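Local coordinates for Alr2269 protein (Nostoc sp., PDB 3MC9) that probably assists the transport and assembly of beta-barrel proteins at the outer membrane, as the periplasmic POTRA part of a cyanobacterial Omp85, at residues Q159-A162 and D163-R167; K184-T187 and K188-D192; Q75-P78 and E79-T82. All blocks are in the same frame, centred on the assembly; numbering follows the deposited sequence.

Contact 1. Residues Q159-A162 and D163-R167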
loop_
_atom_site.group_PDB
_atom_site.type_symbol
_atom_site.label_atom_id
_atom_site.label_comp_id
_atom_site.label_asym_id
_atom_site.label_seq_id
_atom_site.Cartn_x
_atom_site.Cartn_y
_atom_site.Cartn_z
ATOM N N GLN A 159 9.711 10.192 22.484
ATOM C CA GLN A 159 10.337 10.373 21.174
ATOM C C GLN A 159 10.556 9.046 20.475
ATOM O O GLN A 159 10.499 8.955 19.249
ATOM C CB GLN A 159 11.690 11.098 21.325
ATOM C CG GLN A 159 12.378 11.441 19.983
ATOM C CD GLN A 159 13.520 10.503 19.637
ATOM O OE1 GLN A 159 14.641 10.698 20.085
ATOM N NE2 GLN A 159 13.241 9.495 18.822
ATOM N N ALA A 160 10.803 8.009 21.259
ATOM C CA ALA A 160 11.223 6.735 20.705
ATOM C C ALA A 160 10.064 5.768 20.490
ATOM O O ALA A 160 10.296 4.643 20.108
ATOM C CB ALA A 160 12.297 6.105 21.624
ATOM N N THR A 161 8.820 6.187 20.723
ATOM C CA THR A 161 7.695 5.230 20.612
ATOM C C THR A 161 7.425 4.742 19.182
ATOM O O THR A 161 7.090 3.579 19.000
ATOM C CB THR A 161 6.390 5.649 21.402
ATOM O OG1 THR A 161 5.206 5.348 20.633
ATOM C CG2 THR A 161 6.407 7.098 21.815
ATOM N N ALA A 162 7.628 5.583 18.173
ATOM C CA ALA A 162 7.507 5.126 16.775
ATOM C C ALA A 162 8.494 3.969 16.491
ATOM O O ALA A 162 8.105 2.929 15.971
ATOM C CB ALA A 162 7.723 6.283 15.800
ATOM N N ASP A 163 9.760 4.147 16.860
ATOM C CA ASP A 163 10.770 3.079 16.710
ATOM C C ASP A 163 10.411 1.810 17.476
ATOM O O ASP A 163 10.521 0.730 16.939
ATOM C CB ASP A 163 12.167 3.560 17.146
ATOM C CG ASP A 163 12.719 4.666 16.246
ATOM O OD1 ASP A 163 12.374 4.714 15.035
ATOM O OD2 ASP A 163 13.516 5.489 16.758
ATOM N N GLU A 164 9.946 1.936 18.714
ATOM C CA GLU A 164 9.602 0.747 19.517
ATOM C C GLU A 164 8.535 -0.096 18.822
ATOM O O GLU A 164 8.611 -1.314 18.807
ATOM C CB GLU A 164 9.122 1.107 20.942
ATOM C CG GLU A 164 9.875 2.252 21.596
ATOM C CD GLU A 164 9.593 2.427 23.101
ATOM O OE1 GLU A 164 8.498 2.030 23.581
ATOM O OE2 GLU A 164 10.471 2.992 23.794
ATOM N N ILE A 165 7.547 0.559 18.227
ATOM C CA ILE A 165 6.446 -0.166 17.587
ATOM C C ILE A 165 6.808 -0.688 16.204
ATOM O O ILE A 165 6.458 -1.789 15.863
ATOM C CB ILE A 165 5.176 0.711 17.468
ATOM C CG1 ILE A 165 4.704 1.145 18.863
ATOM C CG2 ILE A 165 4.062 -0.054 16.756
ATOM C CD1 ILE A 165 3.719 2.262 18.831
ATOM N N PHE A 166 7.506 0.116 15.416
ATOM C CA PHE A 166 7.706 -0.165 13.998
ATOM C C PHE A 166 9.098 -0.762 13.670
ATOM O O PHE A 166 9.315 -1.269 12.570
ATOM C CB PHE A 166 7.451 1.125 13.195
ATOM C CG PHE A 166 6.009 1.575 13.219
ATOM C CD1 PHE A 166 5.059 0.941 12.411
ATOM C CD2 PHE A 166 5.589 2.620 14.037
ATOM C CE1 PHE A 166 3.714 1.343 12.431
ATOM C CE2 PHE A 166 4.230 3.035 14.064
ATOM C CZ PHE A 166 3.300 2.389 13.260
ATOM N N ARG A 167 10.010 -0.719 14.640
ATOM C CA ARG A 167 11.403 -1.180 14.491
ATOM C C ARG A 167 11.541 -2.481 13.702
ATOM O O ARG A 167 12.343 -2.580 12.779
ATOM C CB ARG A 167 12.031 -1.400 15.877
ATOM C CG ARG A 167 13.501 -1.173 15.932
ATOM C CD ARG A 167 14.063 -1.541 17.300
ATOM N NE ARG A 167 13.861 -0.483 18.298
ATOM C CZ ARG A 167 13.265 -0.633 19.483
ATOM N NH1 ARG A 167 12.777 -1.809 19.876
ATOM N NH2 ARG A 167 13.157 0.414 20.292
HETATM O O HOH W 1 10.660 6.938 17.421
#
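The carbonyl oxygen of A162 takes two backbone N-H groups in helix 161-166, the first and shorter helix of a strand-helix-helix-strand-strand POTRA unit. F166 N reaches A162 O at 2.9 Å with an N-H...O angle of 153°, whereas I165 N adds a weak bond at 3.3 Å. A162 O also lies at the edge of the F166 ring, near its plane, 3.2 Å from CD2. The ring is brought there by its first torsion, which sets CG beside the backbone N (chi1 -68°). CG2 of the preceding I165 lies over the middle of one ring face.

One residue earlier in the chain, I165 N binds T161 O at 3.2 Å, and the two side chains run side by side, T161 OG1 3.9 Å from I165 CD1. The buried T161 hydroxyl has no polar partner in the model. T161 and I165 both press on L186 of helix 176-192, and F166 on L179, so this flank faces the longer helix. D163 is held by Y170, whose OH bonds to its OD1. A water bridges the backbone, accepting from D163 N at 3.0 Å and donating to Q159 O at 2.7 Å.

Contact 2. Residues K184-T187 and K188-D192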
loop_
_atom_site.group_PDB
_atom_site.type_symbol
_atom_site.label_atom_id
_atom_site.label_comp_id
_atom_site.label_asym_id
_atom_site.label_seq_id
_atom_site.Cartn_x
_atom_site.Cartn_y
_atom_site.Cartn_z
ATOM N N LYS A 184 -2.413 0.675 14.710
ATOM C CA LYS A 184 -3.373 0.256 15.723
ATOM C C LYS A 184 -2.717 0.173 17.102
ATOM O O LYS A 184 -3.303 0.554 18.113
ATOM C CB LYS A 184 -3.956 -1.109 15.360
ATOM C CG LYS A 184 -4.919 -1.057 14.166
ATOM C CD LYS A 184 -6.025 -2.109 14.261
ATOM C CE LYS A 184 -7.259 -1.706 13.445
ATOM N NZ LYS A 184 -8.299 -0.973 14.257
ATOM N N GLU A 185 -1.506 -0.362 17.141
ATOM C CA GLU A 185 -0.759 -0.414 18.394
ATOM C C GLU A 185 -0.418 1.016 18.903
ATOM O O GLU A 185 -0.559 1.289 20.082
ATOM C CB GLU A 185 0.462 -1.314 18.207
ATOM C CG GLU A 185 1.268 -1.586 19.469
ATOM C CD GLU A 185 2.370 -2.620 19.262
ATOM O OE1 GLU A 185 2.366 -3.327 18.232
ATOM O OE2 GLU A 185 3.238 -2.734 20.149
ATOM N N LEU A 186 -0.036 1.930 18.004
ATOM C CA LEU A 186 0.179 3.361 18.349
ATOM C C LEU A 186 -1.069 3.990 18.982
ATOM O O LEU A 186 -1.005 4.643 20.028
ATOM C CB LEU A 186 0.475 4.173 17.080
ATOM C CG LEU A 186 1.522 5.290 17.044
ATOM C CD1 LEU A 186 1.161 6.339 15.938
ATOM C CD2 LEU A 186 1.801 5.943 18.391
ATOM N N THR A 187 -2.199 3.789 18.309
ATOM C CA THR A 187 -3.497 4.254 18.768
ATOM C C THR A 187 -3.807 3.800 20.183
ATOM O O THR A 187 -4.233 4.598 21.014
ATOM C CB THR A 187 -4.597 3.731 17.818
ATOM O OG1 THR A 187 -4.359 4.258 16.519
ATOM C CG2 THR A 187 -5.971 4.130 18.274
ATOM N N LYS A 188 -3.595 2.511 20.438
ATOM C CA LYS A 188 -3.738 1.961 21.793
ATOM C C LYS A 188 -2.753 2.592 22.796
ATOM O O LYS A 188 -3.114 2.823 23.944
ATOM C CB LYS A 188 -3.578 0.443 21.760
ATOM C CG LYS A 188 -3.707 -0.249 23.104
ATOM C CD LYS A 188 -5.002 0.101 23.813
ATOM C CE LYS A 188 -5.299 -0.914 24.934
ATOM N NZ LYS A 188 -4.219 -0.924 25.967
ATOM N N ARG A 189 -1.530 2.900 22.364
ATOM C CA ARG A 189 -0.608 3.623 23.246
ATOM C C ARG A 189 -1.105 5.031 23.603
ATOM O O ARG A 189 -0.965 5.459 24.742
ATOM C CB ARG A 189 0.798 3.707 22.665
ATOM C CG ARG A 189 1.560 2.387 22.695
ATOM C CD ARG A 189 2.215 2.097 24.030
ATOM N NE ARG A 189 3.140 3.170 24.401
ATOM C CZ ARG A 189 2.941 4.066 25.371
ATOM N NH1 ARG A 189 1.839 4.023 26.115
ATOM N NH2 ARG A 189 3.860 5.011 25.609
ATOM N N TYR A 190 -1.650 5.770 22.638
ATOM C CA TYR A 190 -2.261 7.059 22.971
ATOM C C TYR A 190 -3.315 6.867 24.018
ATOM O O TYR A 190 -3.361 7.589 24.996
ATOM C CB TYR A 190 -2.916 7.714 21.749
ATOM C CG TYR A 190 -1.922 8.389 20.876
ATOM C CD1 TYR A 190 -1.278 9.529 21.311
ATOM C CD2 TYR A 190 -1.587 7.874 19.655
ATOM C CE1 TYR A 190 -0.353 10.162 20.544
ATOM C CE2 TYR A 190 -0.658 8.503 18.868
ATOM C CZ TYR A 190 -0.042 9.640 19.329
ATOM O OH TYR A 190 0.884 10.277 18.555
ATOM N N GLN A 191 -4.167 5.882 23.803
ATOM C CA GLN A 191 -5.241 5.626 24.718
ATOM C C GLN A 191 -4.737 5.331 26.140
ATOM O O GLN A 191 -5.233 5.900 27.121
ATOM C CB GLN A 191 -6.101 4.481 24.201
ATOM C CG GLN A 191 -7.277 4.139 25.114
ATOM C CD GLN A 191 -8.095 2.998 24.568
ATOM O OE1 GLN A 191 -8.719 3.112 23.515
ATOM N NE2 GLN A 191 -8.086 1.889 25.271
ATOM N N ASP A 192 -3.741 4.452 26.239
ATOM C CA ASP A 192 -3.115 4.120 27.523
ATOM C C ASP A 192 -2.642 5.351 28.273
ATOM O O ASP A 192 -2.732 5.402 29.481
ATOM C CB ASP A 192 -1.912 3.223 27.305
ATOM C CG ASP A 192 -2.299 1.822 26.901
ATOM O OD1 ASP A 192 -3.447 1.402 27.160
ATOM O OD2 ASP A 192 -1.450 1.140 26.321
#
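L186 and Y190 stand side by side, one turn apart, and point the same way from helix 176-192. Their closest side-chain atoms are L186 CD2 and Y190 CE2, 3.6 Å apart, so a leucine methyl packs on the CD2-CE2 bond of the ring, CD2 of the tyrosine being the next nearest atom. The tyrosine ring swings back along the helix because CG sits beside the backbone N (chi1 -80°), which also brings Y190 CD2 to 3.3 Å from L186 O. That carbonyl lies obliquely to the ring while accepting Y190 N at 2.9 Å, and T187 CA is at the ring edge. Both side chains pack on L157 and on I145 of strand 142-146, and the phenol OH is hydrogen-bonded to E218.

R189 packs by the base of its chain, with CB 3.3 Å from L186 O and CG 3.5 Å from E185 O, before the chain leads the guanidinium away. K188 has CG anti to the backbone N (chi1 -180°) and curls forward through bends at chi2 and chi4. Its NZ thereby meets the syn lone pair of D192 OD1 in a 2.7 Å salt bridge on the exposed side. T187 OG1 turns back to the carbonyl of I183. An apolar flank on the sheet and a charged flank outside make this an amphipathic helix, the longer of the two covering the POTRA sheet.

Contact 3. Residues Q75-P78 and E79-T82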
loop_
_atom_site.group_PDB
_atom_site.type_symbol
_atom_site.label_atom_id
_atom_site.label_comp_id
_atom_site.label_asym_id
_atom_site.label_seq_id
_atom_site.Cartn_x
_atom_site.Cartn_y
_atom_site.Cartn_z
ATOM N N GLN A 75 13.538 -3.255 -11.136
ATOM C CA GLN A 75 13.146 -4.624 -11.449
ATOM C C GLN A 75 12.001 -5.062 -10.574
ATOM O O GLN A 75 11.814 -4.549 -9.476
ATOM C CB GLN A 75 14.287 -5.612 -11.222
ATOM C CG GLN A 75 15.250 -5.741 -12.356
ATOM C CD GLN A 75 16.524 -5.014 -12.064
ATOM O OE1 GLN A 75 17.512 -5.623 -11.659
ATOM N NE2 GLN A 75 16.499 -3.689 -12.209
ATOM N N LEU A 76 11.251 -6.036 -11.070
ATOM C CA LEU A 76 10.204 -6.662 -10.295
ATOM C C LEU A 76 10.695 -8.027 -9.856
ATOM O O LEU A 76 10.990 -8.889 -10.682
ATOM C CB LEU A 76 8.919 -6.806 -11.108
ATOM C CG LEU A 76 7.686 -7.206 -10.289
ATOM C CD1 LEU A 76 7.455 -6.207 -9.148
ATOM C CD2 LEU A 76 6.451 -7.293 -11.173
ATOM N N THR A 77 10.801 -8.202 -8.549
ATOM C CA THR A 77 11.095 -9.502 -7.966
ATOM C C THR A 77 10.026 -10.522 -8.391
ATOM O O THR A 77 8.859 -10.173 -8.549
ATOM C CB THR A 77 11.200 -9.404 -6.406
ATOM O OG1 THR A 77 10.857 -10.652 -5.801
ATOM C CG2 THR A 77 10.262 -8.346 -5.854
ATOM N N PRO A 78 10.428 -11.779 -8.614
ATOM C CA PRO A 78 9.436 -12.821 -8.901
ATOM C C PRO A 78 8.462 -13.049 -7.746
ATOM O O PRO A 78 7.314 -13.437 -7.982
ATOM C CB PRO A 78 10.284 -14.079 -9.149
ATOM C CG PRO A 78 11.681 -13.726 -8.757
ATOM C CD PRO A 78 11.800 -12.245 -8.877
ATOM N N GLU A 79 8.920 -12.813 -6.519
ATOM C CA GLU A 79 8.065 -12.930 -5.347
ATOM C C GLU A 79 6.961 -11.870 -5.381
ATOM O O GLU A 79 5.820 -12.154 -5.012
ATOM C CB GLU A 79 8.869 -12.800 -4.045
ATOM C CG GLU A 79 9.766 -14.016 -3.704
ATOM C CD GLU A 79 11.067 -14.100 -4.523
ATOM O OE1 GLU A 79 11.513 -13.073 -5.091
ATOM O OE2 GLU A 79 11.650 -15.210 -4.594
ATOM N N LEU A 80 7.290 -10.661 -5.835
ATOM C CA LEU A 80 6.284 -9.599 -5.927
ATOM C C LEU A 80 5.348 -9.803 -7.120
ATOM O O LEU A 80 4.146 -9.522 -7.035
ATOM C CB LEU A 80 6.928 -8.213 -5.982
ATOM C CG LEU A 80 7.395 -7.654 -4.628
ATOM C CD1 LEU A 80 8.146 -6.342 -4.809
ATOM C CD2 LEU A 80 6.224 -7.467 -3.678
ATOM N N GLU A 81 5.896 -10.295 -8.229
ATOM C CA GLU A 81 5.086 -10.621 -9.400
ATOM C C GLU A 81 4.001 -11.645 -9.024
ATOM O O GLU A 81 2.831 -11.518 -9.406
ATOM C CB GLU A 81 5.971 -11.174 -10.519
ATOM C CG GLU A 81 5.369 -11.024 -11.896
ATOM C CD GLU A 81 6.121 -11.808 -12.967
ATOM O OE1 GLU A 81 7.351 -11.952 -12.863
ATOM O OE2 GLU A 81 5.480 -12.272 -13.918
ATOM N N THR A 82 4.417 -12.653 -8.266
ATOM C CA THR A 82 3.526 -13.683 -7.755
ATOM C C THR A 82 2.424 -13.090 -6.890
ATOM O O THR A 82 1.276 -13.516 -6.963
ATOM C CB THR A 82 4.317 -14.716 -6.937
ATOM O OG1 THR A 82 5.341 -15.280 -7.768
ATOM C CG2 THR A 82 3.412 -15.824 -6.406
#
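T77 is the N-cap of helix 78-87, and its hydroxyl and carbonyl both serve the first turn. Its OG1 donates to E79 OE1 at 2.6 Å, meeting the lone pair of that oxygen that faces away from the other carboxylate oxygen. The two side chains cross at about a right angle. E79 can come back to the cap because CG lies beside its own backbone N and the chain bends again at chi2 (77°), which turns the carboxylate towards the helix start. T77 O accepts E81 N at 3.0 Å, an N-H...O angle of 162°, and takes a weak bond from L80 N. P78 fills the first helical position, where the absence of an N-H costs no bond within the helix.

The turn joins strand 62-71 to helix 78-87 in the POTRA fold, and L76, just ahead of the cap, ties it to the sheet. L76 CD1 lies 3.8 Å from L80 CB, and L76 CD2 lies 4.0 Å from E81 CG, the glutamate chain passing across it. L76 also rests on V69 and P71 and, on the neighbouring strand 127-136, on V134 and P136. L80 touches P136 and F113 too, and reaches I173, which belongs to the following POTRA unit.

On the outer side P78 O is gripped twice by one residue. T82 N donates to P78 O at 3.0 Å, while T82 OG1, held beside its backbone N (chi1 -58°), donates to the same oxygen at 2.7 Å. The two donors approach from opposite faces of the carbonyl plane.

Contacts 1 and 2 belong to one POTRA unit, on the two successive helices 161-166 and 176-192, with centres about 12 Å apart. They touch directly: I165 CD1 of contact 1 is 3.7 Å from L186 CA of contact 2, and T161 OG1 is 4.1 Å from L186 CD2. L186 thus takes part in both the turn of its own helix and the seam between the helices. Contact 3 lies in the preceding unit, its centre about 30 Å from that of contact 1 and about 34 Å from that of contact 2. L80 of contact 3 nevertheless meets I173, in the loop between the helices of contacts 1 and 2, a side-chain contact between the two units.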